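Local coordinates for UPF0045 protein MJ1052 (Methanocaldococcus jannaschii, PDB 2EKY) that is of unproven function but probably binds thiamine or a related small molecule, at residues 9-14 against 76-81; 36-41 against 57-62. One frame throughout, in Å; residues are numbered along the deposited sequence.

Interaction 1 of 2, residues 9-14 against 76-81; sequences AEVSII and SSLKID
Leu78 swings CG opposite its own backbone N (chi1 167°), and Val11 sets CG2 opposite its carbonyl carbon, beside N; with Leu78 chi2 near 67°, the branches cross obliquely, Val11 CG2 a tight 3.5 Å from Leu78 CD1. Next along the same face, Ile80 is turned at both chi1 and chi2 (-57°), which folds CD1 back over the neighbouring strand to a tight 3.4 Å from Ala9 CB. Ile13 does likewise at the other end, its CD1 resting against CB and OG of Ser76; that hydroxyl is hydrogen-bonded to His64 of helix 53-68. The segments, their axes 4.8 Å apart, lie in the four-stranded antiparallel sheet of a ferredoxin-like (alpha+beta) fold, where 6-16 is an inner strand and 73-83 the edge within the chain. Ala9, Val11 and Ile13 face Ile80, Leu78 and Ser76 in non-hydrogen-bonded pairs, and helices 23-35 and 53-68 pack on this side. Between them, Glu10-Lys79 and Ser12-Ser77 are hydrogen-bonded pairs: Lys79 N reaches Glu10 O at 2.9 Å and Ser77 N reaches Ser12 O at 2.9 Å. On the reverse face a water joins the serine hydroxyls, 3.0 Å from Ser12 OG and 2.9 Å from Ser77 OG. Glu10 OE1 and Lys79 NZ stay 5.0 Å apart; Glu10 OE2 is weakly bonded by Asn43 and lies close to its counterpart in the third subunit. Residues 76-81 pair antiparallel with a strand of the second subunit, which carries the sheet across the interface.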
ATOM      1  N   ALA B   9       3.280  -9.971   7.878  1.00 12.60           N
ATOM      2  CA  ALA B   9       3.520  -8.869   6.957  1.00 11.67           C
ATOM      3  C   ALA B   9       3.321  -9.254   5.508  1.00 10.75           C
ATOM      4  O   ALA B   9       3.180 -10.429   5.173  1.00 11.02           O
ATOM      5  CB  ALA B   9       4.934  -8.348   7.140  1.00 13.75           C
ATOM      6  N   GLU B  10       3.295  -8.241   4.652  1.00 11.13           N
ATOM      7  CA  GLU B  10       3.190  -8.467   3.222  1.00 11.59           C
ATOM      8  C   GLU B  10       4.160  -7.504   2.567  1.00 11.86           C
ATOM      9  O   GLU B  10       4.226  -6.328   2.926  1.00 11.43           O
ATOM     10  CB  GLU B  10       1.771  -8.240   2.698  1.00 13.23           C
ATOM     11  CG  GLU B  10       1.656  -8.571   1.206  1.00 15.02           C
ATOM     12  CD  GLU B  10       0.229  -8.527   0.682  1.00 16.49           C
ATOM     13  OE1 GLU B  10      -0.470  -7.525   0.942  1.00 15.70           O
ATOM     14  OE2 GLU B  10      -0.184  -9.493  -0.001  1.00 15.95           O
ATOM     15  N   VAL B  11       4.929  -8.020   1.619  1.00  9.40           N
ATOM     16  CA  VAL B  11       5.917  -7.223   0.919  1.00 10.50           C
ATOM     17  C   VAL B  11       5.748  -7.361  -0.581  1.00 12.08           C
ATOM     18  O   VAL B  11       5.276  -8.384  -1.077  1.00 11.51           O
ATOM     19  CB  VAL B  11       7.351  -7.694   1.269  1.00 13.22           C
ATOM     20  CG1 VAL B  11       8.371  -6.957   0.407  1.00 15.24           C
ATOM     21  CG2 VAL B  11       7.630  -7.479   2.749  1.00 12.90           C
ATOM     22  N   SER B  12       6.127  -6.312  -1.296  1.00 13.25           N
ATOM     23  CA  SER B  12       6.104  -6.322  -2.749  1.00 16.91           C
ATOM     24  C   SER B  12       7.319  -5.503  -3.153  1.00 17.63           C
ATOM     25  O   SER B  12       7.477  -4.369  -2.700  1.00 16.79           O
ATOM     26  CB  SER B  12       4.822  -5.688  -3.301  1.00 18.43           C
ATOM     27  OG  SER B  12       4.777  -4.298  -3.055  1.00 24.69           O
ATOM     28  N   ILE B  13       8.197  -6.096  -3.961  1.00 18.40           N
ATOM     29  CA  ILE B  13       9.401  -5.417  -4.434  1.00 20.08           C
ATOM     30  C   ILE B  13       9.188  -5.189  -5.925  1.00 21.63           C
ATOM     31  O   ILE B  13       9.217  -6.137  -6.707  1.00 24.17           O
ATOM     32  CB  ILE B  13      10.670  -6.290  -4.245  1.00 22.20           C
ATOM     33  CG1 ILE B  13      10.775  -6.792  -2.801  1.00 20.61           C
ATOM     34  CG2 ILE B  13      11.913  -5.482  -4.608  1.00 21.04           C
ATOM     35  CD1 ILE B  13      10.980  -5.710  -1.775  1.00 23.03           C
ATOM     36  N   ILE B  14       8.970  -3.937  -6.317  1.00 19.07           N
ATOM     37  CA  ILE B  14       8.721  -3.609  -7.719  1.00 20.08           C
ATOM     38  C   ILE B  14       9.935  -3.031  -8.431  1.00 17.37           C
ATOM     39  O   ILE B  14      10.337  -1.905  -8.174  1.00 15.14           O
ATOM     40  CB  ILE B  14       7.566  -2.598  -7.847  1.00 21.73           C
ATOM     41  CG1 ILE B  14       6.318  -3.149  -7.156  1.00 23.95           C
ATOM     42  CG2 ILE B  14       7.282  -2.309  -9.317  1.00 18.63           C
ATOM     43  CD1 ILE B  14       5.161  -2.162  -7.110  1.00 25.31           C
ATOM     44  N   SER B  76       9.738  -0.546  -3.106  1.00 11.72           N
ATOM     45  CA  SER B  76       9.389  -1.682  -2.269  1.00 10.45           C
ATOM     46  C   SER B  76       8.456  -1.274  -1.148  1.00 10.94           C
ATOM     47  O   SER B  76       8.627  -0.220  -0.546  1.00  9.99           O
ATOM     48  CB  SER B  76      10.657  -2.303  -1.690  1.00 12.12           C
ATOM     49  OG  SER B  76      11.559  -2.661  -2.727  1.00 12.76           O
ATOM     50  N   SER B  77       7.471  -2.122  -0.876  1.00 11.27           N
ATOM     51  CA  SER B  77       6.489  -1.849   0.162  1.00 12.48           C
ATOM     52  C   SER B  77       6.472  -2.946   1.213  1.00 11.39           C
ATOM     53  O   SER B  77       6.588  -4.131   0.896  1.00 11.72           O
ATOM     54  CB  SER B  77       5.091  -1.737  -0.456  1.00 15.48           C
ATOM     55  OG  SER B  77       5.052  -0.741  -1.465  1.00 20.55           O
ATOM     56  N   LEU B  78       6.318  -2.536   2.466  1.00 12.11           N
ATOM     57  CA  LEU B  78       6.249  -3.465   3.591  1.00 12.79           C
ATOM     58  C   LEU B  78       5.053  -3.057   4.437  1.00 12.22           C
ATOM     59  O   LEU B  78       4.947  -1.901   4.839  1.00 15.01           O
ATOM     60  CB  LEU B  78       7.514  -3.375   4.456  1.00 12.67           C
ATOM     61  CG  LEU B  78       7.438  -4.065   5.828  1.00 12.66           C
ATOM     62  CD1 LEU B  78       7.331  -5.573   5.644  1.00 12.07           C
ATOM     63  CD2 LEU B  78       8.666  -3.717   6.663  1.00 13.30           C
ATOM     64  N   LYS B  79       4.142  -3.989   4.687  1.00 10.84           N
ATOM     65  CA  LYS B  79       3.000  -3.683   5.531  1.00 11.24           C
ATOM     66  C   LYS B  79       3.056  -4.652   6.696  1.00 12.93           C
ATOM     67  O   LYS B  79       3.153  -5.863   6.493  1.00 12.26           O
ATOM     68  CB  LYS B  79       1.680  -3.861   4.776  1.00 11.82           C
ATOM     69  CG  LYS B  79       0.467  -3.453   5.607  1.00 14.67           C
ATOM     70  CD  LYS B  79      -0.841  -3.772   4.905  1.00 18.49           C
ATOM     71  CE  LYS B  79      -1.022  -2.948   3.641  1.00 22.88           C
ATOM     72  NZ  LYS B  79      -2.290  -3.313   2.952  1.00 20.28           N
ATOM     73  N   ILE B  80       2.999  -4.116   7.911  1.00 12.62           N
ATOM     74  CA  ILE B  80       3.059  -4.929   9.116  1.00 13.73           C
ATOM     75  C   ILE B  80       1.735  -4.906   9.870  1.00 12.69           C
ATOM     76  O   ILE B  80       1.134  -3.854  10.018  1.00 13.85           O
ATOM     77  CB  ILE B  80       4.138  -4.400  10.088  1.00 16.60           C
ATOM     78  CG1 ILE B  80       5.500  -4.341   9.392  1.00 20.07           C
ATOM     79  CG2 ILE B  80       4.186  -5.276  11.335  1.00 20.44           C
ATOM     80  CD1 ILE B  80       5.962  -5.640   8.834  1.00 21.33           C
ATOM     81  N   ASP B  81       1.300  -6.074  10.336  1.00 12.26           N
ATOM     82  CA  ASP B  81       0.076  -6.217  11.125  1.00 11.91           C
ATOM     83  C   ASP B  81       0.546  -6.888  12.412  1.00 12.90           C
ATOM     84  O   ASP B  81       0.894  -8.072  12.412  1.00 12.88           O
ATOM     85  CB  ASP B  81      -0.947  -7.103  10.398  1.00 12.55           C
ATOM     86  CG  ASP B  81      -2.160  -7.445  11.264  1.00 16.57           C
ATOM     87  OD1 ASP B  81      -2.413  -6.746  12.267  1.00 14.02           O
ATOM     88  OD2 ASP B  81      -2.872  -8.416  10.928  1.00 20.83           O
TER
HETATM   89  O   HOH W   1       6.106  -1.772  -3.924  1.00 17.74           O

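Interaction 2 of 2, residues 36-41 against 57-62; sequences YDLKVE and LKAFKE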
ATOM      1  N   TYR B  36      15.885 -16.289   5.266  1.00 21.89           N
ATOM      2  CA  TYR B  36      15.725 -15.845   6.641  1.00 21.30           C
ATOM      3  C   TYR B  36      14.827 -16.784   7.436  1.00 20.84           C
ATOM      4  O   TYR B  36      14.220 -17.701   6.886  1.00 21.43           O
ATOM      5  CB  TYR B  36      15.177 -14.410   6.686  1.00 19.16           C
ATOM      6  CG  TYR B  36      16.166 -13.382   6.181  1.00 17.89           C
ATOM      7  CD1 TYR B  36      16.423 -13.240   4.817  1.00 18.66           C
ATOM      8  CD2 TYR B  36      16.892 -12.592   7.073  1.00 18.28           C
ATOM      9  CE1 TYR B  36      17.385 -12.341   4.354  1.00 19.75           C
ATOM     10  CE2 TYR B  36      17.855 -11.692   6.622  1.00 20.98           C
ATOM     11  CZ  TYR B  36      18.098 -11.573   5.263  1.00 19.54           C
ATOM     12  OH  TYR B  36      19.062 -10.698   4.819  1.00 22.16           O
ATOM     13  N   ASP B  37      14.757 -16.544   8.739  1.00 21.59           N
ATOM     14  CA  ASP B  37      13.964 -17.368   9.645  1.00 21.13           C
ATOM     15  C   ASP B  37      12.509 -16.908   9.639  1.00 20.21           C
ATOM     16  O   ASP B  37      12.000 -16.375  10.627  1.00 19.99           O
ATOM     17  CB  ASP B  37      14.568 -17.270  11.049  1.00 23.83           C
ATOM     18  CG  ASP B  37      14.005 -18.296  11.998  1.00 26.82           C
ATOM     19  OD1 ASP B  37      13.584 -19.375  11.527  1.00 25.80           O
ATOM     20  OD2 ASP B  37      14.000 -18.027  13.218  1.00 30.21           O
ATOM     21  N   LEU B  38      11.841 -17.140   8.514  1.00 18.81           N
ATOM     22  CA  LEU B  38      10.459 -16.714   8.344  1.00 17.20           C
ATOM     23  C   LEU B  38       9.618 -17.726   7.587  1.00 18.16           C
ATOM     24  O   LEU B  38      10.139 -18.548   6.836  1.00 17.30           O
ATOM     25  CB  LEU B  38      10.427 -15.409   7.543  1.00 16.09           C
ATOM     26  CG  LEU B  38      11.392 -14.290   7.928  1.00 14.49           C
ATOM     27  CD1 LEU B  38      11.596 -13.359   6.741  1.00 14.80           C
ATOM     28  CD2 LEU B  38      10.854 -13.540   9.129  1.00 16.25           C
ATOM     29  N   LYS B  39       8.307 -17.654   7.796  1.00 19.90           N
ATOM     30  CA  LYS B  39       7.380 -18.501   7.070  1.00 19.33           C
ATOM     31  C   LYS B  39       7.061 -17.608   5.875  1.00 19.69           C
ATOM     32  O   LYS B  39       6.739 -16.426   6.044  1.00 18.06           O
ATOM     33  CB  LYS B  39       6.116 -18.769   7.890  1.00 21.77           C
ATOM     34  CG  LYS B  39       5.059 -19.561   7.133  1.00 23.59           C
ATOM     35  CD  LYS B  39       3.861 -19.887   8.017  1.00 26.59           C
ATOM     36  CE  LYS B  39       2.798 -20.658   7.247  1.00 28.10           C
ATOM     37  NZ  LYS B  39       1.594 -20.948   8.087  1.00 28.26           N
ATOM     38  N   VAL B  40       7.171 -18.159   4.674  1.00 17.14           N
ATOM     39  CA  VAL B  40       6.938 -17.383   3.468  1.00 18.38           C
ATOM     40  C   VAL B  40       5.805 -17.961   2.631  1.00 18.02           C
ATOM     41  O   VAL B  40       5.823 -19.139   2.285  1.00 18.07           O
ATOM     42  CB  VAL B  40       8.228 -17.326   2.609  1.00 17.06           C
ATOM     43  CG1 VAL B  40       8.009 -16.466   1.379  1.00 16.89           C
ATOM     44  CG2 VAL B  40       9.383 -16.779   3.446  1.00 17.36           C
ATOM     45  N   GLU B  41       4.822 -17.122   2.314  1.00 17.14           N
ATOM     46  CA  GLU B  41       3.677 -17.532   1.513  1.00 15.80           C
ATOM     47  C   GLU B  41       3.470 -16.505   0.411  1.00 14.88           C
ATOM     48  O   GLU B  41       2.901 -15.447   0.653  1.00 13.79           O
ATOM     49  CB  GLU B  41       2.413 -17.600   2.376  1.00 19.30           C
ATOM     50  CG  GLU B  41       2.427 -18.681   3.436  1.00 25.03           C
ATOM     51  CD  GLU B  41       2.567 -20.067   2.849  1.00 30.44           C
ATOM     52  OE1 GLU B  41       1.951 -20.328   1.794  1.00 32.69           O
ATOM     53  OE2 GLU B  41       3.282 -20.899   3.449  1.00 34.20           O
ATOM     54  N   LEU B  57      12.291  -6.926   8.949  1.00 13.71           N
ATOM     55  CA  LEU B  57      12.862  -5.658   8.504  1.00 13.59           C
ATOM     56  C   LEU B  57      14.211  -5.897   7.820  1.00 14.10           C
ATOM     57  O   LEU B  57      14.522  -5.263   6.809  1.00 10.88           O
ATOM     58  CB  LEU B  57      13.016  -4.701   9.691  1.00 14.44           C
ATOM     59  CG  LEU B  57      11.690  -4.094  10.172  1.00 14.46           C
ATOM     60  CD1 LEU B  57      11.846  -3.522  11.567  1.00 16.63           C
ATOM     61  CD2 LEU B  57      11.238  -3.014   9.197  1.00 15.71           C
ATOM     62  N   LYS B  58      15.002  -6.822   8.361  1.00 15.52           N
ATOM     63  CA  LYS B  58      16.301  -7.144   7.774  1.00 16.09           C
ATOM     64  C   LYS B  58      16.111  -7.783   6.403  1.00 16.05           C
ATOM     65  O   LYS B  58      16.782  -7.418   5.437  1.00 15.23           O
ATOM     66  CB  LYS B  58      17.074  -8.119   8.666  1.00 17.55           C
ATOM     67  CG  LYS B  58      17.390  -7.593  10.048  1.00 22.76           C
ATOM     68  CD  LYS B  58      17.972  -8.696  10.918  1.00 23.62           C
ATOM     69  CE  LYS B  58      18.139  -8.233  12.352  1.00 25.89           C
ATOM     70  NZ  LYS B  58      18.718  -9.308  13.205  1.00 26.19           N
ATOM     71  N   ALA B  59      15.201  -8.750   6.328  1.00 14.14           N
ATOM     72  CA  ALA B  59      14.926  -9.442   5.073  1.00 15.11           C
ATOM     73  C   ALA B  59      14.414  -8.462   4.021  1.00 14.44           C
ATOM     74  O   ALA B  59      14.793  -8.537   2.847  1.00 13.11           O
ATOM     75  CB  ALA B  59      13.899 -10.552   5.302  1.00 16.33           C
ATOM     76  N   PHE B  60      13.556  -7.540   4.455  1.00 13.35           N
ATOM     77  CA  PHE B  60      12.983  -6.535   3.566  1.00 12.37           C
ATOM     78  C   PHE B  60      14.091  -5.688   2.943  1.00 13.15           C
ATOM     79  O   PHE B  60      14.153  -5.516   1.721  1.00 10.98           O
ATOM     80  CB  PHE B  60      12.013  -5.637   4.350  1.00 11.57           C
ATOM     81  CG  PHE B  60      11.406  -4.526   3.532  1.00 11.86           C
ATOM     82  CD1 PHE B  60      10.594  -4.805   2.436  1.00 12.67           C
ATOM     83  CD2 PHE B  60      11.645  -3.196   3.863  1.00 11.29           C
ATOM     84  CE1 PHE B  60      10.030  -3.778   1.685  1.00 12.29           C
ATOM     85  CE2 PHE B  60      11.084  -2.159   3.117  1.00 12.52           C
ATOM     86  CZ  PHE B  60      10.275  -2.449   2.026  1.00 11.07           C
ATOM     87  N   LYS B  61      14.975  -5.162   3.783  1.00 12.98           N
ATOM     88  CA  LYS B  61      16.066  -4.334   3.284  1.00 13.90           C
ATOM     89  C   LYS B  61      16.958  -5.105   2.315  1.00 14.56           C
ATOM     90  O   LYS B  61      17.361  -4.578   1.280  1.00 15.28           O
ATOM     91  CB  LYS B  61      16.926  -3.797   4.437  1.00 13.19           C
ATOM     92  CG  LYS B  61      17.986  -2.812   3.956  1.00 14.68           C
ATOM     93  CD  LYS B  61      18.998  -2.426   5.030  1.00 17.34           C
ATOM     94  CE  LYS B  61      20.030  -1.461   4.445  1.00 19.35           C
ATOM     95  NZ  LYS B  61      21.152  -1.134   5.374  1.00 20.25           N
ATOM     96  N   GLU B  62      17.265  -6.353   2.642  1.00 14.15           N
ATOM     97  CA  GLU B  62      18.134  -7.139   1.774  1.00 15.09           C
ATOM     98  C   GLU B  62      17.473  -7.502   0.444  1.00 15.07           C
ATOM     99  O   GLU B  62      18.133  -7.496  -0.595  1.00 16.47           O
ATOM    100  CB  GLU B  62      18.596  -8.402   2.499  1.00 16.33           C
ATOM    101  CG  GLU B  62      19.592  -9.256   1.718  1.00 16.35           C
ATOM    102  CD  GLU B  62      20.828  -8.480   1.276  1.00 19.07           C
ATOM    103  OE1 GLU B  62      21.169  -7.477   1.929  1.00 21.58           O
ATOM    104  OE2 GLU B  62      21.467  -8.888   0.282  1.00 18.60           O
TER
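Ala59 places its methyl over one face of the Tyr36 ring, CB standing 3.8 Å from the ring centroid and 15° off the normal, a CH-pi contact offset toward the CG-CD1 side. Farther along the ring, the phenol oxygen reaches the next turn of the helix, where Tyr36 OH lies 3.3 Å from Glu62 CB and close to CG as well. Lys58 CB comes in obliquely, 4.2 Å from Tyr36 CE2, before its extended chain leads away. Leu38 adds a second apolar touch to the same methyl, its CD1 3.9 Å from Ala59 CB. With CG opposite the carbonyl carbon (chi1 -68°), the Tyr36 ring is brought over Ala59, with Lys58 and Glu62 meeting it obliquely. The contact joins the link between helix 23-35 and strand 39-42 to helix 53-68, the second helix on the same side of the antiparallel sheet. Tyr36 and Leu38 flank Asp37, the centre of an inverse gamma turn, whose weak bond runs from Leu38 N to Tyr36 O. Glu55, one turn earlier in helix 53-68, accepts a hydrogen bond from Asp37 N, and Asp37 OD2 receives one from Ile2 N. Replacing Tyr36 by an alanine would probably leave the Ala59 methyl without the ring above it and open a gap beside the Glu62 methylenes. Beyond this, Lys61 makes a salt bridge to Asp54 of the second subunit.

Overall arrangement
Interaction 1 is a buried seam of the sheet, whereas interaction 2 lies at the surface, where a connecting turn meets a helix; their centres are about 10 Å apart. Helix 53-68 joins them: Ala59 and Glu62 meet the turn, while Phe60 and Leu57 point to the sheet, Phe60 packing on Val11 and Ser76 and Leu57 on Leu78. The chemistry differs accordingly. Residues 9-14 and 76-81 are tied by regular backbone hydrogen bonds, with mostly apolar side chains, Ser76 excepted, on one face and polar ones on the other; 36-41 and 57-62 meet through side-chain packing, mainly on one aromatic ring. Both contacts also border the second subunit.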